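Local atomic coordinates of HIAXHD3 (Humicola insolens, PDB entry 3ZXK), a protein that removes arabinofuranose side chains, probably from arabinoxylan, as a family 43 glycoside hydrolase, and has served as the scaffold for engineering in endo-xylanase activity. Residues A[12-17]-A[465-470]; A[266-269]-A[273-276]. One frame throughout, in Å; residues are numbered along the deposited sequence.

Contact 1: A[12-17]-A[465-470]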
ATOM      1  N   VAL A  12      -3.433  -9.509  10.695  1.00  6.50           N
ATOM      2  CA  VAL A  12      -4.343 -10.183   9.770  1.00  6.84           C
ATOM      3  C   VAL A  12      -3.802 -10.256   8.339  1.00  7.22           C
ATOM      4  O   VAL A  12      -4.138 -11.176   7.599  1.00  8.67           O
ATOM      5  CB  VAL A  12      -5.774  -9.607   9.821  1.00  5.96           C
ATOM      6  CG1 VAL A  12      -6.330  -9.768  11.219  1.00  7.29           C
ATOM      7  CG2 VAL A  12      -5.808  -8.136   9.390  1.00  5.70           C
ATOM      8  N   LEU A  13      -2.924  -9.325   7.974  1.00  6.53           N
ATOM      9  CA  LEU A  13      -2.327  -9.310   6.639  1.00  6.45           C
ATOM     10  C   LEU A  13      -0.935  -8.767   6.839  1.00  6.12           C
ATOM     11  O   LEU A  13      -0.780  -7.643   7.316  1.00  7.17           O
ATOM     12  CB  LEU A  13      -3.124  -8.394   5.706  1.00  6.66           C
ATOM     13  CG  LEU A  13      -2.543  -8.223   4.289  1.00  7.04           C
ATOM     14  CD1 LEU A  13      -2.447  -9.525   3.512  1.00  8.16           C
ATOM     15  CD2 LEU A  13      -3.332  -7.184   3.508  1.00  8.80           C
ATOM     16  N   TRP A  14       0.090  -9.547   6.510  1.00  5.95           N
ATOM     17  CA  TRP A  14       1.451  -9.098   6.752  1.00  6.09           C
ATOM     18  C   TRP A  14       2.020  -8.461   5.518  1.00  6.00           C
ATOM     19  O   TRP A  14       3.041  -8.915   4.970  1.00  6.40           O
ATOM     20  CB  TRP A  14       2.315 -10.262   7.187  1.00  6.56           C
ATOM     21  CG  TRP A  14       3.474  -9.814   8.043  1.00  6.64           C
ATOM     22  CD1 TRP A  14       4.361  -8.780   7.807  1.00  7.32           C
ATOM     23  CD2 TRP A  14       3.892 -10.411   9.307  1.00  7.55           C
ATOM     24  NE1 TRP A  14       5.284  -8.703   8.811  1.00  7.24           N
ATOM     25  CE2 TRP A  14       5.050  -9.654   9.756  1.00  7.94           C
ATOM     26  CE3 TRP A  14       3.433 -11.479  10.079  1.00  7.85           C
ATOM     27  CZ2 TRP A  14       5.692  -9.943  10.949  1.00  8.25           C
ATOM     28  CZ3 TRP A  14       4.085 -11.760  11.285  1.00  9.89           C
ATOM     29  CH2 TRP A  14       5.194 -11.018  11.699  1.00  9.83           C
ATOM     30  N   GLU A  15       1.350  -7.419   5.051  1.00  5.88           N
ATOM     31  CA  GLU A  15       1.785  -6.678   3.859  1.00  6.06           C
ATOM     32  C   GLU A  15       1.493  -5.206   4.124  1.00  6.03           C
ATOM     33  O   GLU A  15       0.491  -4.863   4.771  1.00  6.21           O
ATOM     34  CB  GLU A  15       1.049  -7.153   2.592  1.00  6.91           C
ATOM     35  CG  GLU A  15       1.438  -8.560   2.106  1.00  8.93           C
ATOM     36  CD  GLU A  15       0.765  -8.986   0.796  1.00 13.32           C
ATOM     37  OE1 GLU A  15       0.381  -8.085   0.027  1.00 18.24           O
ATOM     38  OE2 GLU A  15       0.602 -10.219   0.536  1.00 15.01           O
ATOM     39  N   ASP A  16       2.360  -4.331   3.614  1.00  6.32           N
ATOM     40  CA  ASP A  16       2.322  -2.891   3.859  1.00  5.80           C
ATOM     41  C   ASP A  16       1.073  -2.234   3.244  1.00  5.15           C
ATOM     42  O   ASP A  16       1.033  -2.006   2.043  1.00  4.82           O
ATOM     43  CB  ASP A  16       3.598  -2.299   3.259  1.00  5.75           C
ATOM     44  CG  ASP A  16       3.723  -0.825   3.440  1.00  5.05           C
ATOM     45  OD1 ASP A  16       3.343  -0.316   4.513  1.00  5.60           O
ATOM     46  OD2 ASP A  16       4.256  -0.182   2.504  1.00  5.83           O
ATOM     47  N   HIS A  17       0.097  -1.879   4.081  1.00  5.12           N
ATOM     48  CA  HIS A  17      -1.202  -1.265   3.644  1.00  4.57           C
ATOM     49  C   HIS A  17      -1.559  -0.180   4.637  1.00  4.99           C
ATOM     50  O   HIS A  17      -2.491  -0.317   5.437  1.00  5.80           O
ATOM     51  CB  HIS A  17      -2.305  -2.328   3.424  1.00  4.90           C
ATOM     52  CG  HIS A  17      -2.253  -2.988   2.059  1.00  5.60           C
ATOM     53  ND1 HIS A  17      -2.594  -2.337   0.917  1.00  6.38           N
ATOM     54  CD2 HIS A  17      -1.842  -4.252   1.673  1.00  6.21           C
ATOM     55  CE1 HIS A  17      -2.429  -3.163  -0.139  1.00  6.30           C
ATOM     56  NE2 HIS A  17      -1.973  -4.334   0.325  1.00  7.28           N
ATOM     57  N   ILE A 465      11.841  -9.458   6.584  1.00  6.32           N
ATOM     58  CA  ILE A 465      11.189  -8.235   7.059  1.00  5.76           C
ATOM     59  C   ILE A 465      10.685  -8.389   8.489  1.00  6.11           C
ATOM     60  O   ILE A 465       9.793  -7.648   8.925  1.00  6.49           O
ATOM     61  CB  ILE A 465      10.089  -7.676   6.104  1.00  5.30           C
ATOM     62  CG1 ILE A 465       9.002  -8.718   5.764  1.00  5.09           C
ATOM     63  CG2 ILE A 465      10.762  -7.153   4.836  1.00  5.31           C
ATOM     64  CD1 ILE A 465       7.715  -8.136   5.189  1.00  6.60           C
ATOM     65  N   THR A 466      11.245  -9.339   9.230  1.00  6.38           N
ATOM     66  CA  THR A 466      10.869  -9.473  10.646  1.00  6.38           C
ATOM     67  C   THR A 466      11.010  -8.100  11.328  1.00  6.07           C
ATOM     68  O   THR A 466      12.048  -7.466  11.179  1.00  6.19           O
ATOM     69  CB  THR A 466      11.783 -10.491  11.361  1.00  7.43           C
ATOM     70  OG1 THR A 466      11.711 -11.752  10.680  1.00  8.47           O
ATOM     71  CG2 THR A 466      11.355 -10.686  12.823  1.00  7.09           C
ATOM     72  N   PRO A 467       9.962  -7.600  12.013  1.00  5.93           N
ATOM     73  CA  PRO A 467      10.010  -6.236  12.544  1.00  5.80           C
ATOM     74  C   PRO A 467      11.252  -5.974  13.402  1.00  5.93           C
ATOM     75  O   PRO A 467      11.684  -6.818  14.200  1.00  6.45           O
ATOM     76  CB  PRO A 467       8.705  -6.121  13.338  1.00  5.98           C
ATOM     77  CG  PRO A 467       7.782  -7.011  12.587  1.00  6.84           C
ATOM     78  CD  PRO A 467       8.620  -8.189  12.186  1.00  6.57           C
ATOM     79  N   ALA A 468      11.817  -4.794  13.205  1.00  5.33           N
ATOM     80  CA  ALA A 468      13.025  -4.400  13.954  1.00  5.83           C
ATOM     81  C   ALA A 468      12.930  -2.934  14.342  1.00  6.40           C
ATOM     82  O   ALA A 468      13.927  -2.322  14.688  1.00  6.70           O
ATOM     83  CB  ALA A 468      14.293  -4.685  13.150  1.00  6.00           C
ATOM     84  N   PHE A 469      11.711  -2.393  14.328  1.00  6.87           N
ATOM     85  CA  PHE A 469      11.520  -0.970  14.570  1.00  7.23           C
ATOM     86  C   PHE A 469      11.861  -0.654  16.022  1.00  8.34           C
ATOM     87  O   PHE A 469      11.433  -1.347  16.943  1.00  8.89           O
ATOM     88  CB  PHE A 469      10.058  -0.611  14.285  1.00  7.39           C
ATOM     89  CG  PHE A 469       9.801   0.856  14.097  1.00  7.92           C
ATOM     90  CD1 PHE A 469      10.506   1.604  13.138  1.00  8.81           C
ATOM     91  CD2 PHE A 469       8.800   1.471  14.820  1.00  7.96           C
ATOM     92  CE1 PHE A 469      10.222   2.954  12.940  1.00  9.90           C
ATOM     93  CE2 PHE A 469       8.507   2.811  14.629  1.00  9.05           C
ATOM     94  CZ  PHE A 469       9.214   3.555  13.687  1.00  9.83           C
ATOM     95  N   GLY A 470      12.655   0.394  16.207  1.00  9.14           N
ATOM     96  CA  GLY A 470      13.070   0.820  17.551  1.00 10.19           C
ATOM     97  C   GLY A 470      14.244   0.019  18.126  1.00 10.41           C
ATOM     98  O   GLY A 470      14.701   0.305  19.232  1.00 12.09           O
TER
HETATM   99  O   HOH W   1       7.298  -6.522   8.793  1.00  6.84           O

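Contact 2: A[266-269]-A[273-276]. With AHR (alpha-L-arabinofuranose), chain C.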
ATOM      1  N   MET A 266       0.326  -1.383  12.705  1.00  5.27           N
ATOM      2  CA  MET A 266       1.595  -1.399  13.432  0.57  5.96           C
ATOM      3  C   MET A 266       2.691  -0.815  12.542  1.00  6.10           C
ATOM      4  O   MET A 266       2.654  -1.024  11.318  1.00  7.19           O
ATOM      5  CB  MET A 266       1.993  -2.850  13.741  0.57  6.57           C
ATOM      6  CG  MET A 266       0.975  -3.667  14.526  0.57  7.46           C
ATOM      7  SD  MET A 266       0.661  -3.052  16.200  0.57  9.36           S
ATOM      8  CE  MET A 266       2.281  -3.134  16.975  0.57  7.61           C
ATOM      9  N   ASP A 267       3.690  -0.177  13.154  1.00  6.03           N
ATOM     10  CA  ASP A 267       4.923   0.256  12.461  1.00  6.03           C
ATOM     11  C   ASP A 267       5.950  -0.890  12.332  1.00  5.44           C
ATOM     12  O   ASP A 267       7.022  -0.875  12.937  1.00  5.54           O
ATOM     13  CB  ASP A 267       5.537   1.516  13.107  1.00  7.11           C
ATOM     14  CG  ASP A 267       4.676   2.773  12.902  1.00  7.92           C
ATOM     15  OD1 ASP A 267       4.031   2.891  11.845  1.00 10.31           O
ATOM     16  OD2 ASP A 267       4.645   3.647  13.808  1.00  8.76           O
ATOM     17  N   ALA A 268       5.608  -1.894  11.533  1.00  5.29           N
ATOM     18  CA  ALA A 268       6.389  -3.118  11.437  1.00  5.87           C
ATOM     19  C   ALA A 268       7.530  -3.015  10.419  1.00  5.38           C
ATOM     20  O   ALA A 268       7.726  -3.927   9.609  1.00  5.81           O
ATOM     21  CB  ALA A 268       5.458  -4.277  11.098  1.00  6.10           C
ATOM     22  N   TYR A 269       8.289  -1.911  10.473  1.00  5.13           N
ATOM     23  CA  TYR A 269       9.482  -1.728   9.653  1.00  5.38           C
ATOM     24  C   TYR A 269      10.494  -2.818  10.028  1.00  5.46           C
ATOM     25  O   TYR A 269      10.581  -3.201  11.210  1.00  5.75           O
ATOM     26  CB  TYR A 269      10.037  -0.326   9.853  1.00  5.49           C
ATOM     27  CG  TYR A 269       9.066   0.694   9.308  1.00  5.31           C
ATOM     28  CD1 TYR A 269       8.876   0.822   7.938  1.00  5.48           C
ATOM     29  CD2 TYR A 269       8.277   1.478  10.154  1.00  5.37           C
ATOM     30  CE1 TYR A 269       7.948   1.722   7.422  1.00  5.33           C
ATOM     31  CE2 TYR A 269       7.360   2.380   9.638  1.00  6.11           C
ATOM     32  CZ  TYR A 269       7.204   2.500   8.262  1.00  5.18           C
ATOM     33  OH  TYR A 269       6.281   3.404   7.747  1.00  6.41           O
ATOM     34  N   ARG A 273       3.750  -1.041   7.240  1.00  4.93           N
ATOM     35  CA  ARG A 273       2.705  -0.814   8.221  1.00  5.09           C
ATOM     36  C   ARG A 273       1.562  -1.760   7.930  1.00  4.81           C
ATOM     37  O   ARG A 273       0.985  -1.729   6.840  1.00  4.90           O
ATOM     38  CB  ARG A 273       2.289   0.654   8.220  1.00  4.95           C
ATOM     39  CG  ARG A 273       3.454   1.471   8.765  1.00  6.05           C
ATOM     40  CD  ARG A 273       3.261   2.968   8.744  1.00  6.16           C
ATOM     41  NE  ARG A 273       3.126   3.528   7.413  1.00  6.22           N
ATOM     42  CZ  ARG A 273       2.728   4.779   7.178  1.00  7.21           C
ATOM     43  NH1 ARG A 273       2.429   5.596   8.209  1.00  9.02           N
ATOM     44  NH2 ARG A 273       2.626   5.217   5.916  1.00  7.99           N
ATOM     45  N   ILE A 274       1.282  -2.626   8.903  1.00  4.45           N
ATOM     46  CA  ILE A 274       0.443  -3.790   8.694  1.00  4.76           C
ATOM     47  C   ILE A 274      -0.748  -3.817   9.658  1.00  4.36           C
ATOM     48  O   ILE A 274      -0.646  -3.382  10.798  1.00  4.52           O
ATOM     49  CB  ILE A 274       1.292  -5.101   8.754  1.00  5.46           C
ATOM     50  CG1 ILE A 274       1.770  -5.399  10.186  1.00  5.98           C
ATOM     51  CG2 ILE A 274       2.464  -5.017   7.760  1.00  5.88           C
ATOM     52  CD1 ILE A 274       2.651  -6.634  10.276  1.00  6.34           C
ATOM     53  N   PRO A 275      -1.892  -4.349   9.203  1.00  4.60           N
ATOM     54  CA  PRO A 275      -3.091  -4.244  10.027  1.00  4.49           C
ATOM     55  C   PRO A 275      -3.237  -5.307  11.117  1.00  4.65           C
ATOM     56  O   PRO A 275      -2.877  -6.476  10.914  1.00  4.90           O
ATOM     57  CB  PRO A 275      -4.238  -4.416   9.012  1.00  4.40           C
ATOM     58  CG  PRO A 275      -3.645  -5.233   7.905  1.00  4.73           C
ATOM     59  CD  PRO A 275      -2.190  -4.812   7.828  1.00  4.53           C
ATOM     60  N   VAL A 276      -3.769  -4.857  12.249  1.00  4.74           N
ATOM     61  CA  VAL A 276      -4.126  -5.726  13.390  1.00  4.72           C
ATOM     62  C   VAL A 276      -5.578  -5.404  13.764  1.00  4.81           C
ATOM     63  O   VAL A 276      -6.045  -4.282  13.568  1.00  5.03           O
ATOM     64  CB  VAL A 276      -3.167  -5.522  14.596  1.00  5.23           C
ATOM     65  CG1 VAL A 276      -1.756  -5.976  14.219  1.00  5.69           C
ATOM     66  CG2 VAL A 276      -3.125  -4.068  15.014  1.00  5.90           C
TER
HETATM   67  O5  AHR C   3       6.172   5.833  13.476  1.00 12.55           O
HETATM   68  C5  AHR C   3       6.180   5.962  12.040  1.00 13.07           C
HETATM   69  C4  AHR C   3       4.988   6.775  11.524  1.00 14.68           C
HETATM   70  O4  AHR C   3       4.995   8.086  12.084  1.00 15.54           O
HETATM   71  C3  AHR C   3       3.595   6.274  11.890  1.00 12.47           C
HETATM   72  O3  AHR C   3       3.139   5.228  11.045  1.00 12.69           O
HETATM   73  C2  AHR C   3       2.709   7.479  11.724  1.00 15.72           C
HETATM   74  O2  AHR C   3       1.637   7.494  12.686  1.00 15.79           O
HETATM   75  C1  AHR C   3       3.663   8.624  12.000  1.00 17.61           C

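Contact 1: A[12-17]-A[465-470]
Trp14 reaches across to Pro467 with the benzene end of its indole: CZ2 lies 3.6 Å from Pro467 CD and 4.0 Å from Pro467 CG. The two side chains come from opposite directions, and the proline CD arrives at the rim of the indole, near its plane, so this is an edge contact and not a ring stack. A first torsion that sets CG anti to the backbone N (chi1 -153°) sends the indole outward from the inverse gamma turn centred on Trp14. On the pyrrole side of the ring, Ile465 extends its CD1 obliquely toward Trp14 CD1, at a looser 4.3 Å. Between these two apolar touches the indole N-H is served by one water, which lies in the ring plane. This water accepts from Trp14 NE1 at 3.0 Å and donates to Ile465 O at 2.7 Å, satisfying both polar groups without a direct bond between the segments. Ile274 and Leu241 also pack against the indole. The contact is a small, largely buried, water-bridged interface between two loops, one of the family 43 catalytic region and the other of the C-terminal concanavalin A-like region, whose Phe469 belongs to the glycan pocket.

Contact 2: A[266-269]-A[273-276]
Met266 and Ile274 form an antiparallel hydrogen-bonded pair: Met266 N donates to Ile274 O at 2.9 Å, and Ile274 N returns a bond to Met266 O at 3.2 Å. Met266 O also receives a CA-H...O contact from Arg273. On the face carrying Met266 and Ile274, Met266 CG, in one of the two conformers of that side chain, meets Val276 CG1 at 3.6 Å, while Ala268 CB packs on Ile274 CD1.

Arg273 leaves the other face, beside Asp267. Its CB lies near Met266 O; CG, placed beside the backbone N by chi1 -68°, touches Asp267 OD1 and lies near Tyr269 CZ, the arginine and tyrosine side chains running the same way. CD lies 3.2 Å from both Asp267 OD1 and Tyr269 OH. A bend at chi3 (-64°) then turns the head group. NE comes close to Tyr269 OH, but the angle is too poor for a hydrogen bond, and that hydroxyl is instead bonded to Phe505 O. At the tip, Arg273 NH1 donates to O3 of the arabinofuranose (AHR) at 2.9 Å, the sugar oxygen lying at the edge of the guanidinium in its plane.

The same O3 donates to Asp267 OD1 at 2.6 Å, while the sugar O5 donates to Asp267 OD2 at 2.7 Å, so the carboxylate holds two hydroxyls, one on each oxygen. Carboxylate and guanidinium planes are 30° apart; the charged ends of Asp267 and Arg273 make no salt bridge and are joined through sugar O3. His248 NE2 is also bonded to the sugar. This is the end of a beta hairpin in the family 43 beta-propeller, opening into the arabinofuranose-binding pocket.

How the contacts relate
Both contacts are buried, with centres about 5 Å apart, and they touch directly: Asp16 OD1 takes a probable hydrogen bond from Arg273 N, and Ala468 N probably bonds to Tyr269 O. Contact 1 joins loops 448 residues apart in sequence and relies on apolar edges and a water, with no direct hydrogen bond. Contact 2 is local, within one hairpin, with paired backbones, apolar side chains on one face and sugar-binding polar groups on the other. The hairpin thus meets both loops of contact 1, and Phe469 brings the C-terminal region to the pocket, its ring meeting that of Tyr269.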